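Local coordinates for putative permease protein, ABC transporter (Porphyromonas gingivalis, PDB 3IS6) that probably forms the MacB-like periplasmic core domain of an ABC-transporter permease that is thought to act in transport across the membrane, at residues Arg6-His11 and Asp89-Glu94; Cys15-His20 and Tyr180-Arg185; Ala57-Leu62 and Leu82-Phe87. All coordinates share one frame; numbering follows the deposited sequence.

Interaction 1: residues Arg6-His11 and Asp89-Glu94; sequences RDFPHH and DMFGVE
Two phenylalanine rings meet here as an edge-to-face (T-shaped) pair: Phe91 directs its edge at the face of Phe8, the centroids lie 4.8 Å apart and the planes are inclined at 62°. The touching atom is CD1 of Phe91, which stands over the centre of the Phe8 ring, 3.8 Å from Phe8 CD2. Both rings take the same first torsion, with CG anti to the carbonyl carbon (chi1 -68° in Phe8 and -59° in Phe91), and they cross obliquely. The Phe91 ring in turn has the CG methylene of selenomethionine Met90 over one of its faces, while Phe8 also enters a cation-pi contact with Arg228. Through these residues the loop leading into strand 14-23 packs on the C-terminal end of helix 86-90, which Arg6 reaches by a different route. Its side chain starts in the crowded position between backbone N and carbonyl carbon and bends at chi3, so that NH2 meets Phe91 O at 3.2 Å. The bond is nearly straight, lies in the guanidinium plane and runs almost along the C=O axis. The Pro9 ring lies against the backbone of the helix end, its CD 3.5 Å from Gly92 N. Gly92, at positive phi and without a CB, lets Pro9 CG and CD come close to the backbone and is the C-prime residue of the Schellman motif that ends the helix. A water donates to both Pro9 O, at 2.8 Å, and Met90 O, at 2.9 Å, tying the turn that begins at Phe8 to the last helical residue. Carbonyls left over where helix 86-90 ends thus gain outside donors, Arg6 for Phe91 O and water for Met90 O; the guanidinium charge placed near the helix C-terminus would be expected to interact favourably with the helix dipole.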
loop_
_atom_site.group_PDB
_atom_site.type_symbol
_atom_site.label_atom_id
_atom_site.label_comp_id
_atom_site.label_asym_id
_atom_site.label_seq_id
_atom_site.Cartn_x
_atom_site.Cartn_y
_atom_site.Cartn_z
ATOM N N ARG A 6 26.059 2.560 20.476
ATOM C CA ARG A 6 25.130 2.429 21.539
ATOM C C ARG A 6 24.340 1.153 21.517
ATOM O O ARG A 6 24.004 0.647 20.489
ATOM C CB ARG A 6 24.183 3.633 21.530
ATOM C CG ARG A 6 23.690 4.110 20.194
ATOM C CD ARG A 6 22.637 5.228 20.350
ATOM N NE ARG A 6 21.322 4.864 19.834
ATOM C CZ ARG A 6 20.994 4.949 18.558
ATOM N NH1 ARG A 6 21.903 5.390 17.687
ATOM N NH2 ARG A 6 19.778 4.589 18.160
ATOM N N ASP A 7 24.050 0.653 22.694
ATOM C CA ASP A 7 23.003 -0.290 22.897
ATOM C C ASP A 7 21.675 0.438 22.833
ATOM O O ASP A 7 21.579 1.552 23.231
ATOM C CB ASP A 7 23.101 -0.912 24.254
ATOM C CG ASP A 7 24.387 -1.625 24.479
ATOM O OD1 ASP A 7 24.883 -2.302 23.593
ATOM O OD2 ASP A 7 24.879 -1.507 25.591
ATOM N N PHE A 8 20.657 -0.252 22.369
ATOM C CA PHE A 8 19.312 0.239 22.411
ATOM C C PHE A 8 18.851 0.279 23.879
ATOM O O PHE A 8 19.392 -0.403 24.699
ATOM C CB PHE A 8 18.420 -0.678 21.615
ATOM C CG PHE A 8 18.670 -0.656 20.141
ATOM C CD1 PHE A 8 18.866 0.520 19.465
ATOM C CD2 PHE A 8 18.676 -1.817 19.424
ATOM C CE1 PHE A 8 19.071 0.530 18.126
ATOM C CE2 PHE A 8 18.883 -1.807 18.096
ATOM C CZ PHE A 8 19.086 -0.637 17.446
ATOM N N PRO A 9 17.847 1.073 24.195
ATOM C CA PRO A 9 17.356 1.127 25.566
ATOM C C PRO A 9 16.788 -0.207 26.019
ATOM O O PRO A 9 16.088 -0.827 25.296
ATOM C CB PRO A 9 16.242 2.151 25.466
ATOM C CG PRO A 9 16.596 2.959 24.370
ATOM C CD PRO A 9 17.247 2.126 23.387
ATOM N N HIS A 10 17.132 -0.650 27.211
ATOM C CA HIS A 10 16.559 -1.843 27.757
ATOM C C HIS A 10 16.697 -3.042 26.842
ATOM O O HIS A 10 15.816 -3.841 26.750
ATOM C CB HIS A 10 15.125 -1.592 28.091
ATOM C CG HIS A 10 14.905 -0.286 28.764
ATOM N ND1 HIS A 10 15.367 -0.019 30.025
ATOM C CD2 HIS A 10 14.291 0.835 28.344
ATOM C CE1 HIS A 10 15.050 1.209 30.355
ATOM N NE2 HIS A 10 14.398 1.751 29.351
ATOM N N HIS A 11 17.838 -3.156 26.188
ATOM C CA HIS A 11 18.024 -4.109 25.110
ATOM C C HIS A 11 17.924 -5.535 25.538
ATOM O O HIS A 11 17.583 -6.395 24.788
ATOM C CB HIS A 11 19.294 -3.848 24.352
ATOM C CG HIS A 11 20.508 -4.274 25.073
ATOM N ND1 HIS A 11 21.095 -3.507 26.044
ATOM C CD2 HIS A 11 21.253 -5.390 24.971
ATOM C CE1 HIS A 11 22.151 -4.135 26.510
ATOM N NE2 HIS A 11 22.264 -5.281 25.881
ATOM N N ASP A 89 11.109 5.678 20.527
ATOM C CA ASP A 89 11.239 5.242 21.893
ATOM C C ASP A 89 11.890 3.872 22.095
ATOM O O ASP A 89 12.811 3.725 22.830
ATOM C CB ASP A 89 9.886 5.323 22.561
ATOM C CG ASP A 89 9.394 6.771 22.708
ATOM O OD1 ASP A 89 10.218 7.667 22.849
ATOM O OD2 ASP A 89 8.187 7.003 22.667
HETATM N N MSE A 90 11.442 2.903 21.341
HETATM C CA MSE A 90 11.939 1.560 21.414
HETATM C C MSE A 90 13.434 1.499 21.113
HETATM O O MSE A 90 14.108 0.722 21.674
HETATM C CB MSE A 90 11.188 0.693 20.429
HETATM C CG MSE A 90 11.605 -0.735 20.365
HETATM SE SE MSE A 90 11.072 -1.821 21.888
HETATM C CE MSE A 90 9.278 -2.112 21.542
ATOM N N PHE A 91 13.919 2.309 20.204
ATOM C CA PHE A 91 15.302 2.262 19.825
ATOM C C PHE A 91 16.165 3.451 20.256
ATOM O O PHE A 91 17.277 3.593 19.829
ATOM C CB PHE A 91 15.399 1.933 18.352
ATOM C CG PHE A 91 14.757 0.629 18.006
ATOM C CD1 PHE A 91 15.237 -0.548 18.517
ATOM C CD2 PHE A 91 13.665 0.572 17.225
ATOM C CE1 PHE A 91 14.639 -1.719 18.234
ATOM C CE2 PHE A 91 13.080 -0.608 16.953
ATOM C CZ PHE A 91 13.565 -1.752 17.457
ATOM N N GLY A 92 15.621 4.289 21.109
ATOM C CA GLY A 92 16.344 5.429 21.588
ATOM C C GLY A 92 16.892 6.313 20.492
ATOM O O GLY A 92 18.022 6.677 20.528
ATOM N N VAL A 93 16.076 6.628 19.512
ATOM C CA VAL A 93 16.475 7.472 18.412
ATOM C C VAL A 93 16.240 8.927 18.774
ATOM O O VAL A 93 15.170 9.294 19.133
ATOM C CB VAL A 93 15.674 7.145 17.130
ATOM C CG1 VAL A 93 16.086 7.997 16.001
ATOM C CG2 VAL A 93 15.763 5.712 16.775
ATOM N N GLU A 94 17.265 9.743 18.644
ATOM C CA GLU A 94 17.203 11.149 18.952
ATOM C C GLU A 94 17.234 11.945 17.668
ATOM O O GLU A 94 17.940 11.613 16.767
ATOM C CB GLU A 94 18.394 11.572 19.789
ATOM C CG GLU A 94 18.551 10.870 21.085
ATOM C CD GLU A 94 17.537 11.295 22.128
ATOM O OE1 GLU A 94 17.023 12.413 22.063
ATOM O OE2 GLU A 94 17.245 10.499 23.037
HETATM O O HOH W 1 13.509 -0.337 24.320
#

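Interaction 2: residues Cys15-His20 and Tyr180-Arg185; sequences CIVKTH and YIAYVR
Ile16 sets its CG1 branch in the crowded position between backbone N and carbonyl carbon (chi1 60°), which leaves CG2 anti to the carbonyl carbon and facing Tyr183. The tyrosine, with CG also anti to its carbonyl carbon, lies alongside and points the same way, so Ile16 CG2 comes within 3.6 Å of Tyr183 CD1. Ile181 CG2 covers one face of that ring, offset toward its rim. Val17 uses CG2 to meet Ala182 CB at 3.7 Å and, less closely, Val184 CG2. Strands 14-23 and 181-186, antiparallel neighbours in the mixed sheet of the MacB-like periplasmic core domain, run here with segment axes at 134°. Cys15 and Val184 are a hydrogen-bonded pair: Cys15 N to Val184 O and Val184 N to Cys15 O are both 2.9 Å, the first in the carbonyl plane, the second with its donor above it. Beyond the non-hydrogen-bonded pair of Ile16 and Tyr183, the bond from Val17 N to Ala182 O lengthens to 3.2 Å and bends to 139°. On the other side of the same two residues, a water accepts from Ala182 N at 3.1 Å and donates to Val17 O. As the strands splay, water therefore takes over the pairing of buried peptide groups from direct bonds.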
loop_
_atom_site.group_PDB
_atom_site.type_symbol
_atom_site.label_atom_id
_atom_site.label_comp_id
_atom_site.label_asym_id
_atom_site.label_seq_id
_atom_site.Cartn_x
_atom_site.Cartn_y
_atom_site.Cartn_z
ATOM N N CYS A 15 12.375 -8.309 22.583
ATOM C CA CYS A 15 12.120 -9.513 21.846
ATOM C C CYS A 15 11.509 -9.183 20.484
ATOM O O CYS A 15 11.030 -8.121 20.287
ATOM C CB CYS A 15 11.143 -10.397 22.597
ATOM S SG CYS A 15 11.660 -10.965 24.188
ATOM N N ILE A 16 11.544 -10.131 19.575
ATOM C CA ILE A 16 10.797 -10.073 18.357
ATOM C C ILE A 16 9.828 -11.227 18.351
ATOM O O ILE A 16 10.004 -12.173 19.066
ATOM C CB ILE A 16 11.646 -10.104 17.067
ATOM C CG1 ILE A 16 12.465 -11.363 16.951
ATOM C CG2 ILE A 16 12.530 -8.922 16.970
ATOM C CD1 ILE A 16 12.786 -11.756 15.530
ATOM N N VAL A 17 8.808 -11.126 17.528
ATOM C CA VAL A 17 7.805 -12.130 17.455
ATOM C C VAL A 17 8.094 -13.043 16.310
ATOM O O VAL A 17 8.137 -12.642 15.205
ATOM C CB VAL A 17 6.430 -11.545 17.229
ATOM C CG1 VAL A 17 5.460 -12.579 17.197
ATOM C CG2 VAL A 17 6.096 -10.514 18.240
ATOM N N LYS A 18 8.260 -14.301 16.639
ATOM C CA LYS A 18 8.495 -15.354 15.687
ATOM C C LYS A 18 7.268 -16.235 15.539
ATOM O O LYS A 18 6.411 -16.245 16.366
ATOM C CB LYS A 18 9.694 -16.212 16.085
ATOM C CG LYS A 18 10.947 -15.467 16.358
ATOM C CD LYS A 18 12.006 -15.822 15.399
ATOM C CE LYS A 18 12.000 -17.258 15.104
ATOM N NZ LYS A 18 12.389 -17.500 13.767
ATOM N N THR A 19 7.211 -16.945 14.439
ATOM C CA THR A 19 6.116 -17.809 14.130
ATOM C C THR A 19 6.658 -19.174 13.793
ATOM O O THR A 19 7.572 -19.280 13.011
ATOM C CB THR A 19 5.372 -17.303 12.915
ATOM O OG1 THR A 19 5.100 -15.918 13.063
ATOM C CG2 THR A 19 4.097 -18.035 12.724
ATOM N N HIS A 20 6.064 -20.205 14.373
ATOM C CA HIS A 20 6.448 -21.585 14.148
ATOM C C HIS A 20 5.244 -22.464 13.834
ATOM O O HIS A 20 4.167 -22.219 14.295
ATOM C CB HIS A 20 7.111 -22.140 15.383
ATOM C CG HIS A 20 8.304 -21.384 15.826
ATOM N ND1 HIS A 20 9.511 -21.467 15.187
ATOM C CD2 HIS A 20 8.483 -20.541 16.861
ATOM C CE1 HIS A 20 10.379 -20.695 15.800
ATOM N NE2 HIS A 20 9.781 -20.124 16.820
ATOM N N TYR A 180 5.959 -7.626 8.346
ATOM C CA TYR A 180 6.256 -6.743 9.455
ATOM C C TYR A 180 7.141 -7.402 10.519
ATOM O O TYR A 180 7.019 -8.539 10.789
ATOM C CB TYR A 180 4.977 -6.285 10.151
ATOM C CG TYR A 180 4.002 -5.510 9.311
ATOM C CD1 TYR A 180 3.928 -4.165 9.384
ATOM C CD2 TYR A 180 3.145 -6.150 8.458
ATOM C CE1 TYR A 180 3.050 -3.458 8.601
ATOM C CE2 TYR A 180 2.270 -5.466 7.688
ATOM C CZ TYR A 180 2.224 -4.120 7.764
ATOM O OH TYR A 180 1.355 -3.445 6.998
ATOM N N ILE A 181 8.000 -6.638 11.134
ATOM C CA ILE A 181 8.743 -7.121 12.250
ATOM C C ILE A 181 8.117 -6.507 13.479
ATOM O O ILE A 181 7.904 -5.339 13.540
ATOM C CB ILE A 181 10.182 -6.712 12.207
ATOM C CG1 ILE A 181 10.863 -7.186 10.939
ATOM C CG2 ILE A 181 10.884 -7.253 13.364
ATOM C CD1 ILE A 181 12.185 -6.693 10.797
ATOM N N ALA A 182 7.821 -7.329 14.451
ATOM C CA ALA A 182 7.191 -6.851 15.644
ATOM C C ALA A 182 8.147 -6.956 16.801
ATOM O O ALA A 182 8.583 -8.007 17.126
ATOM C CB ALA A 182 6.000 -7.638 15.915
ATOM N N TYR A 183 8.437 -5.829 17.402
ATOM C CA TYR A 183 9.329 -5.731 18.506
ATOM C C TYR A 183 8.532 -5.517 19.771
ATOM O O TYR A 183 7.653 -4.718 19.810
ATOM C CB TYR A 183 10.276 -4.579 18.326
ATOM C CG TYR A 183 11.157 -4.616 17.093
ATOM C CD1 TYR A 183 12.334 -5.307 17.078
ATOM C CD2 TYR A 183 10.799 -3.952 15.942
ATOM C CE1 TYR A 183 13.117 -5.319 15.992
ATOM C CE2 TYR A 183 11.583 -3.977 14.843
ATOM C CZ TYR A 183 12.744 -4.653 14.872
ATOM O OH TYR A 183 13.524 -4.663 13.776
ATOM N N VAL A 184 8.870 -6.266 20.789
ATOM C CA VAL A 184 8.186 -6.222 22.047
ATOM C C VAL A 184 9.147 -6.030 23.202
ATOM O O VAL A 184 10.048 -6.797 23.359
ATOM C CB VAL A 184 7.483 -7.535 22.261
ATOM C CG1 VAL A 184 6.722 -7.538 23.487
ATOM C CG2 VAL A 184 6.631 -7.865 21.146
ATOM N N ARG A 185 8.934 -5.031 24.031
ATOM C CA ARG A 185 9.712 -4.885 25.229
ATOM C C ARG A 185 8.929 -5.320 26.451
ATOM O O ARG A 185 7.923 -4.770 26.753
ATOM C CB ARG A 185 10.164 -3.456 25.409
ATOM C CG ARG A 185 11.085 -3.235 26.547
ATOM C CD ARG A 185 10.919 -1.893 27.138
ATOM N NE ARG A 185 11.411 -0.869 26.270
ATOM C CZ ARG A 185 10.968 0.366 26.270
ATOM N NH1 ARG A 185 10.054 0.736 27.137
ATOM N NH2 ARG A 185 11.456 1.227 25.426
HETATM O O HOH W 2 8.627 -10.271 13.910
#

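Interaction 3: residues Ala57-Leu62 and Leu82-Phe87; sequences ATRTTL and LAEPAF
The beta hairpin of strands 54-70 and 74-83 supplies this contact, at the point where its second strand gives way to helix 86-90. Thr61 and Leu82 form an antiparallel hydrogen-bonded pair, with Leu82 N donating to Thr61 O at 3.0 Å and Thr61 N to Leu82 O at 3.1 Å. Past the strand end, Glu84 turns its extended side chain back across the first strand. Its OE1 accepts a 2.6 Å bond from Thr58 OG1 through the anti lone pair, and a weak one from Arg59 N. Its OE2 forms a salt bridge with Arg59 NE at 2.9 Å; the carboxylate lies at the guanidinium edge, but the two planes stand 80° apart and NE comes from above the carboxylate plane. A water bridges the parting backbones, donating to Thr58 OG1 and to Arg59 O while accepting from Glu84 N at 2.8 Å. Thr60 CG2 packs crosswise on Phe87 CD1, 3.7 Å away. Arg59 also bonds through NH1 to Gly41 O and rests on helix 43-50, and Thr61 OG1 bonds to Arg179 NE. Strand 54-70 lies between strand 74-83 and strand 181-186, to which Thr58 and Thr60 bond through their backbones, with helix 86-90 coming soon after the hairpin's second strand.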
loop_
_atom_site.group_PDB
_atom_site.type_symbol
_atom_site.label_atom_id
_atom_site.label_comp_id
_atom_site.label_asym_id
_atom_site.label_seq_id
_atom_site.Cartn_x
_atom_site.Cartn_y
_atom_site.Cartn_z
ATOM N N ALA A 57 5.099 -2.400 22.538
ATOM C CA ALA A 57 5.248 -3.107 21.285
ATOM C C ALA A 57 5.130 -2.176 20.093
ATOM O O ALA A 57 4.396 -1.256 20.119
ATOM C CB ALA A 57 4.287 -4.162 21.168
ATOM N N THR A 58 5.885 -2.450 19.055
ATOM C CA THR A 58 5.869 -1.650 17.854
ATOM C C THR A 58 6.175 -2.490 16.627
ATOM O O THR A 58 6.692 -3.544 16.753
ATOM C CB THR A 58 6.763 -0.405 17.979
ATOM O OG1 THR A 58 6.374 0.563 17.027
ATOM C CG2 THR A 58 8.213 -0.710 17.791
ATOM N N ARG A 59 5.840 -1.985 15.457
ATOM C CA ARG A 59 5.983 -2.689 14.209
ATOM C C ARG A 59 6.713 -1.867 13.158
ATOM O O ARG A 59 6.570 -0.701 13.102
ATOM C CB ARG A 59 4.624 -3.117 13.686
ATOM C CG ARG A 59 3.678 -1.988 13.344
ATOM C CD ARG A 59 2.279 -2.440 13.092
ATOM N NE ARG A 59 1.317 -1.387 13.328
ATOM C CZ ARG A 59 0.042 -1.425 13.004
ATOM N NH1 ARG A 59 -0.487 -2.462 12.412
ATOM N NH2 ARG A 59 -0.716 -0.399 13.289
ATOM N N THR A 60 7.496 -2.531 12.336
ATOM C CA THR A 60 8.098 -1.935 11.170
ATOM C C THR A 60 7.914 -2.811 9.930
ATOM O O THR A 60 7.685 -3.973 10.036
ATOM C CB THR A 60 9.602 -1.675 11.369
ATOM O OG1 THR A 60 10.292 -2.896 11.460
ATOM C CG2 THR A 60 9.860 -0.904 12.598
ATOM N N THR A 61 7.983 -2.212 8.758
ATOM C CA THR A 61 8.153 -2.943 7.527
ATOM C C THR A 61 9.136 -2.246 6.586
ATOM O O THR A 61 9.031 -1.083 6.370
ATOM C CB THR A 61 6.813 -3.285 6.850
ATOM O OG1 THR A 61 7.040 -4.111 5.721
ATOM C CG2 THR A 61 6.093 -2.078 6.411
ATOM N N LEU A 62 10.071 -2.987 6.039
ATOM C CA LEU A 62 11.077 -2.426 5.186
ATOM C C LEU A 62 10.571 -2.278 3.790
ATOM O O LEU A 62 10.106 -3.208 3.239
ATOM C CB LEU A 62 12.277 -3.334 5.144
ATOM C CG LEU A 62 13.406 -2.926 4.223
ATOM C CD1 LEU A 62 14.150 -1.788 4.753
ATOM C CD2 LEU A 62 14.320 -4.041 3.968
ATOM N N LEU A 82 9.391 1.780 7.092
ATOM C CA LEU A 82 8.151 2.293 7.589
ATOM C C LEU A 82 7.993 1.952 9.067
ATOM O O LEU A 82 8.124 0.832 9.440
ATOM C CB LEU A 82 7.015 1.712 6.787
ATOM C CG LEU A 82 6.610 2.393 5.484
ATOM C CD1 LEU A 82 7.730 2.566 4.619
ATOM C CD2 LEU A 82 5.547 1.647 4.795
ATOM N N ALA A 83 7.748 2.958 9.880
ATOM C CA ALA A 83 7.746 2.836 11.319
ATOM C C ALA A 83 6.707 3.683 12.054
ATOM O O ALA A 83 6.131 4.557 11.503
ATOM C CB ALA A 83 9.067 3.117 11.846
ATOM N N GLU A 84 6.481 3.341 13.302
ATOM C CA GLU A 84 5.580 4.042 14.179
ATOM C C GLU A 84 6.358 5.059 15.007
ATOM O O GLU A 84 7.535 4.960 15.130
ATOM C CB GLU A 84 4.834 3.074 15.084
ATOM C CG GLU A 84 4.092 1.972 14.385
ATOM C CD GLU A 84 3.314 1.081 15.314
ATOM O OE1 GLU A 84 3.823 0.687 16.355
ATOM O OE2 GLU A 84 2.178 0.775 15.008
ATOM N N PRO A 85 5.674 6.013 15.619
ATOM C CA PRO A 85 6.356 6.965 16.467
ATOM C C PRO A 85 7.067 6.251 17.605
ATOM O O PRO A 85 8.077 6.679 18.024
ATOM C CB PRO A 85 5.223 7.831 16.948
ATOM C CG PRO A 85 4.366 7.900 15.788
ATOM C CD PRO A 85 4.394 6.561 15.175
ATOM N N ALA A 86 6.561 5.113 18.014
ATOM C CA ALA A 86 7.158 4.359 19.085
ATOM C C ALA A 86 8.529 3.797 18.731
ATOM O O ALA A 86 9.274 3.450 19.587
ATOM C CB ALA A 86 6.261 3.313 19.520
ATOM N N PHE A 87 8.856 3.754 17.465
ATOM C CA PHE A 87 10.139 3.267 17.023
ATOM C C PHE A 87 11.200 4.119 17.663
ATOM O O PHE A 87 12.203 3.661 18.057
ATOM C CB PHE A 87 10.207 3.414 15.516
ATOM C CG PHE A 87 11.508 3.011 14.891
ATOM C CD1 PHE A 87 11.716 1.734 14.469
ATOM C CD2 PHE A 87 12.479 3.910 14.653
ATOM C CE1 PHE A 87 12.870 1.383 13.871
ATOM C CE2 PHE A 87 13.618 3.546 14.049
ATOM C CZ PHE A 87 13.809 2.289 13.666
HETATM O O HOH W 3 7.810 1.231 14.651
#

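All three contacts belong to the MacB-like periplasmic core domain, and along the chain interaction 3 is nested inside the loops closed by both others. Interactions 2 and 3, with centres about 12 Å apart, share one sheet: Tyr183 N lies 2.9 Å from Thr58 O and Ile181 N 2.9 Å from Thr60 O, probable hydrogen bonds between neighbouring strands. Interactions 1 and 3, whose centres are about 13 Å apart, both draw on helix 86-90. Interaction 1 packs directly on interaction 2, whose centre is about 17 Å away, through the edge-to-face rings of Phe91 and Tyr183; Phe91 CZ is 3.8 Å from Tyr183 CG. Selenomethionine Met90 lies where the three contacts meet, its CE touching Tyr183 O and Thr58 CG2.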